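Local coordinates for Cbs-cp12 (Microcystis aeruginosa PCC 7806, PDB 5NMU), which joins a CBS-domain pair to a CP12 domain, assembles as a hexamer, and probably takes part in the redox regulation of photosynthesis in cyanobacteria, at the interface of chains A and B. Sequence-based numbering; all coordinates share one arbitrary frame. Chains: chain A/B, Cbs-cp12.

All three contacts belong to the two-fold symmetric interface between the CBS-domain regions of chains A and B, in which helix 55-63 of one copy faces helix 120-126 of the other. Contacts 1 and 2 have C-alpha centres about 8 Å apart and share A:Val59 and B:Leu124, a polar grip passing into an apolar patch that also takes in helix 24-34 and nearby loops. Contact 3, about 12 Å from contact 1 and about 20 Å from contact 2, shares A:Arg37 and B:Ser121 with contact 1; its stacked arginines join that cluster to its symmetry twin. This A-B pairing is one building unit of the hexamer.

Contact 1: the interface of chains A and B. Residues chain A 36-37, 55-56, 59; chain B 120-121, 124-125.
A:Glu55 and A:Arg37 converge on the hydroxyl of B:Ser121, an example of how one small side chain can knit a CBS-domain interface. The hydroxyl OG donates to the carboxylate oxygen OE1 of A:Glu55 at 2.7 Å, and OE1 receives it on its syn lone pair. The same OG accepts from the guanidinium NE of A:Arg37 at 2.9 Å. This second bond is bent, 141° at the hydrogen, and the hydroxyl lies somewhat out of the guanidinium plane. A water, 2.7 Å from OE2 of A:Glu55 and 3.0 Å from OG of B:Ser121, ties the second carboxylate oxygen to the same hydroxyl. The carboxylate is thus held at both oxygens, which should limit its rotation.

Apolar contacts flank this polar knot. CG of A:Glu55 is set between its backbone N and carbonyl carbon (chi1 62°), and the extended chain crosses B:Val120 at about a right angle, with CD 3.4 Å from CG2 of the valine. Nearer the backbone, CB of A:Glu55 meets CD2 of B:Leu124 at 3.6 Å.

Elsewhere carbon meets polar groups. CG2 of A:Val59 lies near the carbonyl O of B:Val120. The ring of B:Phe125 turns its edge to the carbonyl O of A:Leu36, 3.6 Å from CE1, while its CE2 lies over a guanidinium face of A:Arg37.

In the fold, A:Glu55 opens helix 55-63 just after strand 51-54, A:Arg37 immediately precedes strand 38-41, and all the chain B partners lie on helix 120-126.

Contact 2: the interface of chains A and B. Residues chain A 28, 58-59, 63, 69; chain B 124, 129-130.
This apolar patch of the homodimeric CBS-domain interface plugs an aromatic ring from one copy into a hydrophobic pocket of the other, extending the contact between the two chains beyond helix 120-126. The ring belongs to B:Phe129, and A:Val28, A:Ile58, A:Ala63 and A:Pro69 line the pocket. At the far end of the ring, CZ meets CG2 of A:Val28 at 3.6 Å, with the two side chains coming from opposite directions. CD1 of B:Leu124 slides past that same CG2 of A:Val28 at 4.1 Å. A:Ile58 crosses the phenylalanine at about a right angle, its CG2 3.6 Å from CE2. Closer to the ring's root, CB of A:Ala63 stands 4.0 Å from CD2, and CG of A:Pro69 is 3.8 Å from the same atom. An alanine in place of B:Phe129 would probably open a gap between A:Val28, A:Ile58 and A:Pro69 and weaken the hold on this end of the partner.

Within chain B, CG2 of B:Val130 sits over the centre of the phenylalanine ring, opposite the face that meets CB of A:Ala63, and probably limits how far the ring can turn. With CG1 anti to the backbone N (chi1 179°), B:Val130 leaves this CG2 branch to face chain A, where it meets CG1 of A:Val28 tip to tip at 3.7 Å.

Contact 3: the interface of chains A and B. Residues chain A 37, 120-121, 124-125; chain B 35, 37, 55, 121.
B:Arg37, A:Arg37 and B:Glu55 dominate this part of the paired CBS-domain interface, where a stacked arginine pair joins two symmetry-related polar clusters. The guanidinium groups of A:Arg37 and B:Arg37 come from opposite directions and lie face to face, their planes 14° apart and their CZ atoms separated by 3.6 Å. Each arginine side chain is extended from CG to NE, which carries its flat end to the middle of the dimer. Such close like charges would probably be costly without nearby compensation, and the carboxylate of B:Glu55, close by without touching either guanidinium, may partly offset them.

Against the other face of B:Arg37, toward its rim, stands CE2 of A:Phe125, the ring turned 79° from the guanidinium so that it meets it edge-on. NE of B:Arg37 donates to the hydroxyl OG of A:Ser121 at 2.9 Å, the two-fold twin of the bond from A:Arg37 to B:Ser121.

OG of A:Ser121 in turn donates to OE1 of B:Glu55 at 2.7 Å, and a water links the same hydroxyl to OE2. CD2 of A:Leu124 packs 3.6 Å from CB of B:Glu55. Bent at chi2 (-49°), the side chain of B:Lys35 brings CD over the centre of one face of A:Phe125, while the ring's CZ touches CA of the lysine at 3.7 Å.

Contact 1: the interface of chains A and B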
ATOM      1  N   LEU A  36      -1.482 -28.329   0.526  1.00 45.22           N
ATOM      2  CA  LEU A  36      -0.943 -27.327   1.462  1.00 43.54           C
ATOM      3  C   LEU A  36      -0.885 -25.992   0.796  1.00 39.88           C
ATOM      4  O   LEU A  36      -0.459 -25.892  -0.329  1.00 38.43           O
ATOM      5  CB  LEU A  36       0.460 -27.719   1.873  1.00 44.80           C
ATOM      6  CG  LEU A  36       0.482 -29.149   2.474  1.00 47.12           C
ATOM      7  CD1 LEU A  36       1.918 -29.611   2.652  1.00 48.70           C
ATOM      8  CD2 LEU A  36      -0.276 -29.212   3.769  1.00 46.06           C
ATOM      9  N   ARG A  37      -1.322 -24.971   1.496  1.00 37.95           N
ATOM     10  CA  ARG A  37      -1.266 -23.629   0.999  1.00 38.40           C
ATOM     11  C   ARG A  37      -0.089 -22.807   1.559  1.00 37.92           C
ATOM     12  O   ARG A  37       0.140 -21.644   1.102  1.00 34.94           O
ATOM     13  CB  ARG A  37      -2.596 -22.953   1.275  1.00 39.90           C
ATOM     14  CG  ARG A  37      -3.686 -23.584   0.429  1.00 39.70           C
ATOM     15  CD  ARG A  37      -5.041 -22.979   0.749  1.00 40.31           C
ATOM     16  NE  ARG A  37      -6.093 -23.663   0.001  1.00 42.14           N
ATOM     17  CZ  ARG A  37      -6.527 -24.901   0.268  1.00 43.75           C
ATOM     18  NH1 ARG A  37      -6.034 -25.596   1.280  1.00 44.22           N
ATOM     19  NH2 ARG A  37      -7.476 -25.442  -0.472  1.00 45.67           N
ATOM     20  N   GLU A  55       1.141 -20.219  -1.122  1.00 33.52           N
ATOM     21  CA  GLU A  55       0.509 -20.244  -2.452  1.00 34.33           C
ATOM     22  C   GLU A  55       0.569 -18.918  -3.214  1.00 34.71           C
ATOM     23  O   GLU A  55       0.732 -18.914  -4.447  1.00 35.96           O
ATOM     24  CB  GLU A  55      -0.931 -20.737  -2.369  1.00 34.52           C
ATOM     25  CG  GLU A  55      -1.861 -19.855  -1.532  1.00 35.32           C
ATOM     26  CD  GLU A  55      -3.278 -20.365  -1.511  1.00 37.15           C
ATOM     27  OE1 GLU A  55      -3.501 -21.407  -2.099  1.00 38.14           O
ATOM     28  OE2 GLU A  55      -4.173 -19.727  -0.881  1.00 41.50           O
ATOM     29  N   THR A  56       0.383 -17.820  -2.490  1.00 34.32           N
ATOM     30  CA  THR A  56       0.340 -16.483  -3.034  1.00 35.53           C
ATOM     31  C   THR A  56       1.751 -16.088  -3.450  1.00 35.84           C
ATOM     32  O   THR A  56       1.899 -15.460  -4.505  1.00 37.60           O
ATOM     33  CB  THR A  56      -0.328 -15.482  -2.005  1.00 38.02           C
ATOM     34  OG1 THR A  56      -1.677 -15.910  -1.701  1.00 37.52           O
ATOM     35  CG2 THR A  56      -0.461 -14.174  -2.541  1.00 39.28           C
ATOM     36  N   VAL A  59       2.194 -18.143  -6.838  1.00 34.04           N
ATOM     37  CA  VAL A  59       1.391 -17.601  -7.918  1.00 33.77           C
ATOM     38  C   VAL A  59       1.814 -16.184  -8.341  1.00 34.73           C
ATOM     39  O   VAL A  59       1.929 -15.892  -9.572  1.00 34.54           O
ATOM     40  CB  VAL A  59      -0.100 -17.653  -7.510  1.00 33.77           C
ATOM     41  CG1 VAL A  59      -0.967 -16.928  -8.531  1.00 34.06           C
ATOM     42  CG2 VAL A  59      -0.533 -19.097  -7.334  1.00 33.95           C
TER
ATOM     43  N   VAL B 120      -6.107 -18.656  -6.071  1.00 30.96           N
ATOM     44  CA  VAL B 120      -4.699 -18.954  -6.015  1.00 31.61           C
ATOM     45  C   VAL B 120      -4.417 -20.419  -5.779  1.00 32.13           C
ATOM     46  O   VAL B 120      -3.459 -20.935  -6.377  1.00 32.79           O
ATOM     47  CB  VAL B 120      -3.926 -18.053  -5.007  1.00 31.57           C
ATOM     48  CG1 VAL B 120      -3.856 -16.663  -5.591  1.00 32.17           C
ATOM     49  CG2 VAL B 120      -4.544 -18.024  -3.605  1.00 33.86           C
ATOM     50  N   SER B 121      -5.247 -21.080  -4.965  1.00 31.59           N
ATOM     51  CA  SER B 121      -5.146 -22.516  -4.712  1.00 33.24           C
ATOM     52  C   SER B 121      -5.420 -23.347  -6.019  1.00 34.34           C
ATOM     53  O   SER B 121      -4.698 -24.282  -6.319  1.00 33.17           O
ATOM     54  CB  SER B 121      -6.125 -22.953  -3.619  1.00 33.29           C
ATOM     55  OG  SER B 121      -6.024 -22.135  -2.466  1.00 34.41           O
ATOM     56  N   LEU B 124      -2.289 -23.073  -7.905  1.00 35.79           N
ATOM     57  CA  LEU B 124      -1.187 -23.815  -7.335  1.00 36.67           C
ATOM     58  C   LEU B 124      -1.356 -25.308  -7.602  1.00 38.76           C
ATOM     59  O   LEU B 124      -0.405 -25.976  -8.023  1.00 39.57           O
ATOM     60  CB  LEU B 124      -1.080 -23.587  -5.837  1.00 36.11           C
ATOM     61  CG  LEU B 124      -0.067 -24.435  -5.047  1.00 36.68           C
ATOM     62  CD1 LEU B 124       1.310 -24.236  -5.619  1.00 36.82           C
ATOM     63  CD2 LEU B 124      -0.048 -24.044  -3.569  1.00 36.26           C
ATOM     64  N   PHE B 125      -2.567 -25.808  -7.383  1.00 38.08           N
ATOM     65  CA  PHE B 125      -2.810 -27.217  -7.481  1.00 39.83           C
ATOM     66  C   PHE B 125      -3.082 -27.747  -8.879  1.00 41.59           C
ATOM     67  O   PHE B 125      -2.896 -28.912  -9.103  1.00 42.73           O
ATOM     68  CB  PHE B 125      -3.962 -27.623  -6.565  1.00 39.16           C
ATOM     69  CG  PHE B 125      -3.777 -27.265  -5.128  1.00 37.46           C
ATOM     70  CD1 PHE B 125      -2.522 -27.250  -4.527  1.00 38.62           C
ATOM     71  CD2 PHE B 125      -4.884 -27.021  -4.351  1.00 37.46           C
ATOM     72  CE1 PHE B 125      -2.374 -26.999  -3.153  1.00 38.06           C
ATOM     73  CE2 PHE B 125      -4.755 -26.741  -3.004  1.00 38.66           C
ATOM     74  CZ  PHE B 125      -3.492 -26.719  -2.404  1.00 38.42           C
TER
HETATM   75  O   HOH W   1      -6.786 -19.987  -0.478  1.00 37.09           O

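Contact 2: the interface of chains A and B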
ATOM      1  N   VAL A  28       6.191 -27.027  -4.928  1.00 40.70           N
ATOM      2  CA  VAL A  28       4.893 -27.168  -5.556  1.00 40.53           C
ATOM      3  C   VAL A  28       4.411 -28.599  -5.480  1.00 41.75           C
ATOM      4  O   VAL A  28       3.240 -28.844  -5.199  1.00 40.77           O
ATOM      5  CB  VAL A  28       4.899 -26.644  -7.004  1.00 40.75           C
ATOM      6  CG1 VAL A  28       3.622 -26.996  -7.725  1.00 40.64           C
ATOM      7  CG2 VAL A  28       5.043 -25.127  -6.980  1.00 41.25           C
ATOM      8  N   ILE A  58       3.999 -18.154  -4.594  1.00 33.20           N
ATOM      9  CA  ILE A  58       4.231 -18.955  -5.751  1.00 34.38           C
ATOM     10  C   ILE A  58       3.480 -18.408  -6.989  1.00 34.55           C
ATOM     11  O   ILE A  58       4.078 -18.199  -8.018  1.00 33.16           O
ATOM     12  CB  ILE A  58       3.960 -20.437  -5.495  1.00 34.05           C
ATOM     13  CG1 ILE A  58       5.011 -20.974  -4.521  1.00 33.82           C
ATOM     14  CG2 ILE A  58       4.057 -21.232  -6.796  1.00 35.06           C
ATOM     15  CD1 ILE A  58       4.637 -22.275  -3.858  1.00 33.79           C
ATOM     16  N   VAL A  59       2.194 -18.143  -6.838  1.00 34.04           N
ATOM     17  CA  VAL A  59       1.391 -17.601  -7.918  1.00 33.77           C
ATOM     18  C   VAL A  59       1.814 -16.184  -8.341  1.00 34.73           C
ATOM     19  O   VAL A  59       1.929 -15.892  -9.572  1.00 34.54           O
ATOM     20  CB  VAL A  59      -0.100 -17.653  -7.510  1.00 33.77           C
ATOM     21  CG1 VAL A  59      -0.967 -16.928  -8.531  1.00 34.06           C
ATOM     22  CG2 VAL A  59      -0.533 -19.097  -7.334  1.00 33.95           C
ATOM     23  N   ALA A  63       4.463 -17.902 -11.084  1.00 38.99           N
ATOM     24  CA  ALA A  63       3.502 -18.089 -12.212  1.00 39.26           C
ATOM     25  C   ALA A  63       3.170 -16.795 -12.964  1.00 39.44           C
ATOM     26  O   ALA A  63       3.164 -16.777 -14.196  1.00 40.85           O
ATOM     27  CB  ALA A  63       2.227 -18.764 -11.739  1.00 38.73           C
ATOM     28  N   PRO A  69       9.717 -22.660 -12.308  1.00 45.64           N
ATOM     29  CA  PRO A  69       9.891 -23.160 -10.962  1.00 45.49           C
ATOM     30  C   PRO A  69      10.970 -24.229 -10.778  1.00 46.81           C
ATOM     31  O   PRO A  69      11.414 -24.469  -9.620  1.00 46.12           O
ATOM     32  CB  PRO A  69       8.498 -23.743 -10.618  1.00 45.24           C
ATOM     33  CG  PRO A  69       7.569 -23.252 -11.659  1.00 43.77           C
ATOM     34  CD  PRO A  69       8.430 -23.114 -12.872  1.00 44.74           C
TER
ATOM     35  N   LEU B 124      -2.289 -23.073  -7.905  1.00 35.79           N
ATOM     36  CA  LEU B 124      -1.187 -23.815  -7.335  1.00 36.67           C
ATOM     37  C   LEU B 124      -1.356 -25.308  -7.602  1.00 38.76           C
ATOM     38  O   LEU B 124      -0.405 -25.976  -8.023  1.00 39.57           O
ATOM     39  CB  LEU B 124      -1.080 -23.587  -5.837  1.00 36.11           C
ATOM     40  CG  LEU B 124      -0.067 -24.435  -5.047  1.00 36.68           C
ATOM     41  CD1 LEU B 124       1.310 -24.236  -5.619  1.00 36.82           C
ATOM     42  CD2 LEU B 124      -0.048 -24.044  -3.569  1.00 36.26           C
ATOM     43  N   PHE B 129       1.918 -24.512 -14.741  1.00 42.12           N
ATOM     44  CA  PHE B 129       3.001 -23.524 -14.645  1.00 41.56           C
ATOM     45  C   PHE B 129       4.365 -24.149 -14.347  1.00 41.92           C
ATOM     46  O   PHE B 129       5.384 -23.567 -14.709  1.00 41.72           O
ATOM     47  CB  PHE B 129       2.658 -22.367 -13.640  1.00 40.17           C
ATOM     48  CG  PHE B 129       2.801 -22.733 -12.189  1.00 38.23           C
ATOM     49  CD1 PHE B 129       1.824 -23.482 -11.540  1.00 39.00           C
ATOM     50  CD2 PHE B 129       3.923 -22.353 -11.466  1.00 38.07           C
ATOM     51  CE1 PHE B 129       1.942 -23.813 -10.180  1.00 38.98           C
ATOM     52  CE2 PHE B 129       4.040 -22.677 -10.088  1.00 39.12           C
ATOM     53  CZ  PHE B 129       3.063 -23.442  -9.467  1.00 38.21           C
ATOM     54  N   VAL B 130       4.413 -25.330 -13.730  1.00 43.00           N
ATOM     55  CA  VAL B 130       5.720 -25.987 -13.496  1.00 46.12           C
ATOM     56  C   VAL B 130       6.268 -26.564 -14.825  1.00 48.30           C
ATOM     57  O   VAL B 130       7.400 -26.341 -15.212  1.00 47.08           O
ATOM     58  CB  VAL B 130       5.630 -27.089 -12.425  1.00 46.72           C
ATOM     59  CG1 VAL B 130       6.985 -27.768 -12.216  1.00 47.92           C
ATOM     60  CG2 VAL B 130       5.128 -26.508 -11.089  1.00 46.19           C
TER

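Contact 3: the interface of chains A and B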
ATOM      1  N   ARG A  37      -1.322 -24.971   1.496  1.00 37.95           N
ATOM      2  CA  ARG A  37      -1.266 -23.629   0.999  1.00 38.40           C
ATOM      3  C   ARG A  37      -0.089 -22.807   1.559  1.00 37.92           C
ATOM      4  O   ARG A  37       0.140 -21.644   1.102  1.00 34.94           O
ATOM      5  CB  ARG A  37      -2.596 -22.953   1.275  1.00 39.90           C
ATOM      6  CG  ARG A  37      -3.686 -23.584   0.429  1.00 39.70           C
ATOM      7  CD  ARG A  37      -5.041 -22.979   0.749  1.00 40.31           C
ATOM      8  NE  ARG A  37      -6.093 -23.663   0.001  1.00 42.14           N
ATOM      9  CZ  ARG A  37      -6.527 -24.901   0.268  1.00 43.75           C
ATOM     10  NH1 ARG A  37      -6.034 -25.596   1.280  1.00 44.22           N
ATOM     11  NH2 ARG A  37      -7.476 -25.442  -0.472  1.00 45.67           N
ATOM     12  N   VAL A 120      -5.979 -18.077   7.724  1.00 30.96           N
ATOM     13  CA  VAL A 120      -7.291 -17.485   7.655  1.00 31.61           C
ATOM     14  C   VAL A 120      -8.393 -18.512   7.531  1.00 32.13           C
ATOM     15  O   VAL A 120      -9.454 -18.309   8.143  1.00 32.79           O
ATOM     16  CB  VAL A 120      -7.407 -16.387   6.557  1.00 31.57           C
ATOM     17  CG1 VAL A 120      -6.624 -15.184   7.024  1.00 32.17           C
ATOM     18  CG2 VAL A 120      -6.929 -16.845   5.174  1.00 33.86           C
ATOM     19  N   SER A 121      -8.138 -19.599   6.795  1.00 31.59           N
ATOM     20  CA  SER A 121      -9.077 -20.710   6.657  1.00 33.24           C
ATOM     21  C   SER A 121      -9.315 -21.433   8.034  1.00 34.34           C
ATOM     22  O   SER A 121     -10.442 -21.730   8.389  1.00 33.17           O
ATOM     23  CB  SER A 121      -8.577 -21.730   5.630  1.00 33.29           C
ATOM     24  OG  SER A 121      -8.205 -21.108   4.412  1.00 34.41           O
ATOM     25  N   LEU A 124     -11.622 -19.204   9.808  1.00 35.79           N
ATOM     26  CA  LEU A 124     -12.965 -19.193   9.270  1.00 36.67           C
ATOM     27  C   LEU A 124     -13.706 -20.467   9.662  1.00 38.76           C
ATOM     28  O   LEU A 124     -14.856 -20.405  10.111  1.00 39.57           O
ATOM     29  CB  LEU A 124     -12.955 -19.068   7.757  1.00 36.11           C
ATOM     30  CG  LEU A 124     -14.295 -19.211   7.012  1.00 36.68           C
ATOM     31  CD1 LEU A 124     -15.270 -18.189   7.528  1.00 36.82           C
ATOM     32  CD2 LEU A 124     -14.117 -19.006   5.506  1.00 36.26           C
ATOM     33  N   PHE A 125     -13.033 -21.604   9.516  1.00 38.08           N
ATOM     34  CA  PHE A 125     -13.671 -22.869   9.735  1.00 39.83           C
ATOM     35  C   PHE A 125     -13.728 -23.341  11.178  1.00 41.59           C
ATOM     36  O   PHE A 125     -14.563 -24.146  11.491  1.00 42.73           O
ATOM     37  CB  PHE A 125     -13.008 -23.951   8.886  1.00 39.16           C
ATOM     38  CG  PHE A 125     -12.983 -23.671   7.420  1.00 37.46           C
ATOM     39  CD1 PHE A 125     -14.000 -22.964   6.787  1.00 38.62           C
ATOM     40  CD2 PHE A 125     -11.968 -24.194   6.656  1.00 37.46           C
ATOM     41  CE1 PHE A 125     -14.008 -22.787   5.394  1.00 38.06           C
ATOM     42  CE2 PHE A 125     -11.942 -24.003   5.287  1.00 38.66           C
ATOM     43  CZ  PHE A 125     -12.962 -23.285   4.655  1.00 38.42           C
TER
ATOM     44  N   LYS B  35     -16.670 -26.054   3.024  1.00 52.08           N
ATOM     45  CA  LYS B  35     -15.227 -25.720   2.964  1.00 51.13           C
ATOM     46  C   LYS B  35     -14.896 -24.735   1.820  1.00 47.17           C
ATOM     47  O   LYS B  35     -14.037 -24.965   0.990  1.00 45.67           O
ATOM     48  CB  LYS B  35     -14.371 -27.005   2.932  1.00 53.93           C
ATOM     49  CG  LYS B  35     -14.600 -27.949   4.126  1.00 57.17           C
ATOM     50  CD  LYS B  35     -14.535 -27.228   5.472  1.00 60.16           C
ATOM     51  CE  LYS B  35     -14.900 -28.085   6.668  1.00 63.63           C
ATOM     52  NZ  LYS B  35     -13.720 -28.893   7.047  1.00 66.26           N
ATOM     53  N   ARG B  37     -13.777 -20.914   0.569  1.00 37.95           N
ATOM     54  CA  ARG B  37     -13.013 -19.766   0.954  1.00 38.40           C
ATOM     55  C   ARG B  37     -13.488 -18.455   0.298  1.00 37.92           C
ATOM     56  O   ARG B  37     -12.971 -17.350   0.653  1.00 34.94           O
ATOM     57  CB  ARG B  37     -11.549 -20.035   0.659  1.00 39.90           C
ATOM     58  CG  ARG B  37     -11.023 -21.117   1.583  1.00 39.70           C
ATOM     59  CD  ARG B  37      -9.582 -21.462   1.251  1.00 40.31           C
ATOM     60  NE  ARG B  37      -9.121 -22.573   2.080  1.00 42.14           N
ATOM     61  CZ  ARG B  37      -9.513 -23.844   1.926  1.00 43.75           C
ATOM     62  NH1 ARG B  37     -10.348 -24.191   0.960  1.00 44.22           N
ATOM     63  NH2 ARG B  37      -9.050 -24.780   2.732  1.00 45.67           N
ATOM     64  N   GLU B  55     -12.872 -15.434   2.727  1.00 33.52           N
ATOM     65  CA  GLU B  55     -12.343 -15.722   4.071  1.00 34.33           C
ATOM     66  C   GLU B  55     -11.586 -14.561   4.721  1.00 34.71           C
ATOM     67  O   GLU B  55     -11.681 -14.362   5.945  1.00 35.96           O
ATOM     68  CB  GLU B  55     -11.478 -16.977   4.066  1.00 34.52           C
ATOM     69  CG  GLU B  55     -10.230 -16.889   3.186  1.00 35.32           C
ATOM     70  CD  GLU B  55      -9.392 -18.139   3.244  1.00 37.15           C
ATOM     71  OE1 GLU B  55      -9.815 -19.059   3.920  1.00 38.14           O
ATOM     72  OE2 GLU B  55      -8.310 -18.210   2.588  1.00 41.50           O
ATOM     73  N   SER B 121      -5.247 -21.080  -4.965  1.00 31.59           N
ATOM     74  CA  SER B 121      -5.146 -22.516  -4.712  1.00 33.24           C
ATOM     75  C   SER B 121      -5.420 -23.347  -6.019  1.00 34.34           C
ATOM     76  O   SER B 121      -4.698 -24.282  -6.319  1.00 33.17           O
ATOM     77  CB  SER B 121      -6.125 -22.953  -3.619  1.00 33.29           C
ATOM     78  OG  SER B 121      -6.024 -22.135  -2.466  1.00 34.41           O
TER
HETATM   79  O   HOH W   2      -6.371 -19.999   2.278  1.00 37.09           O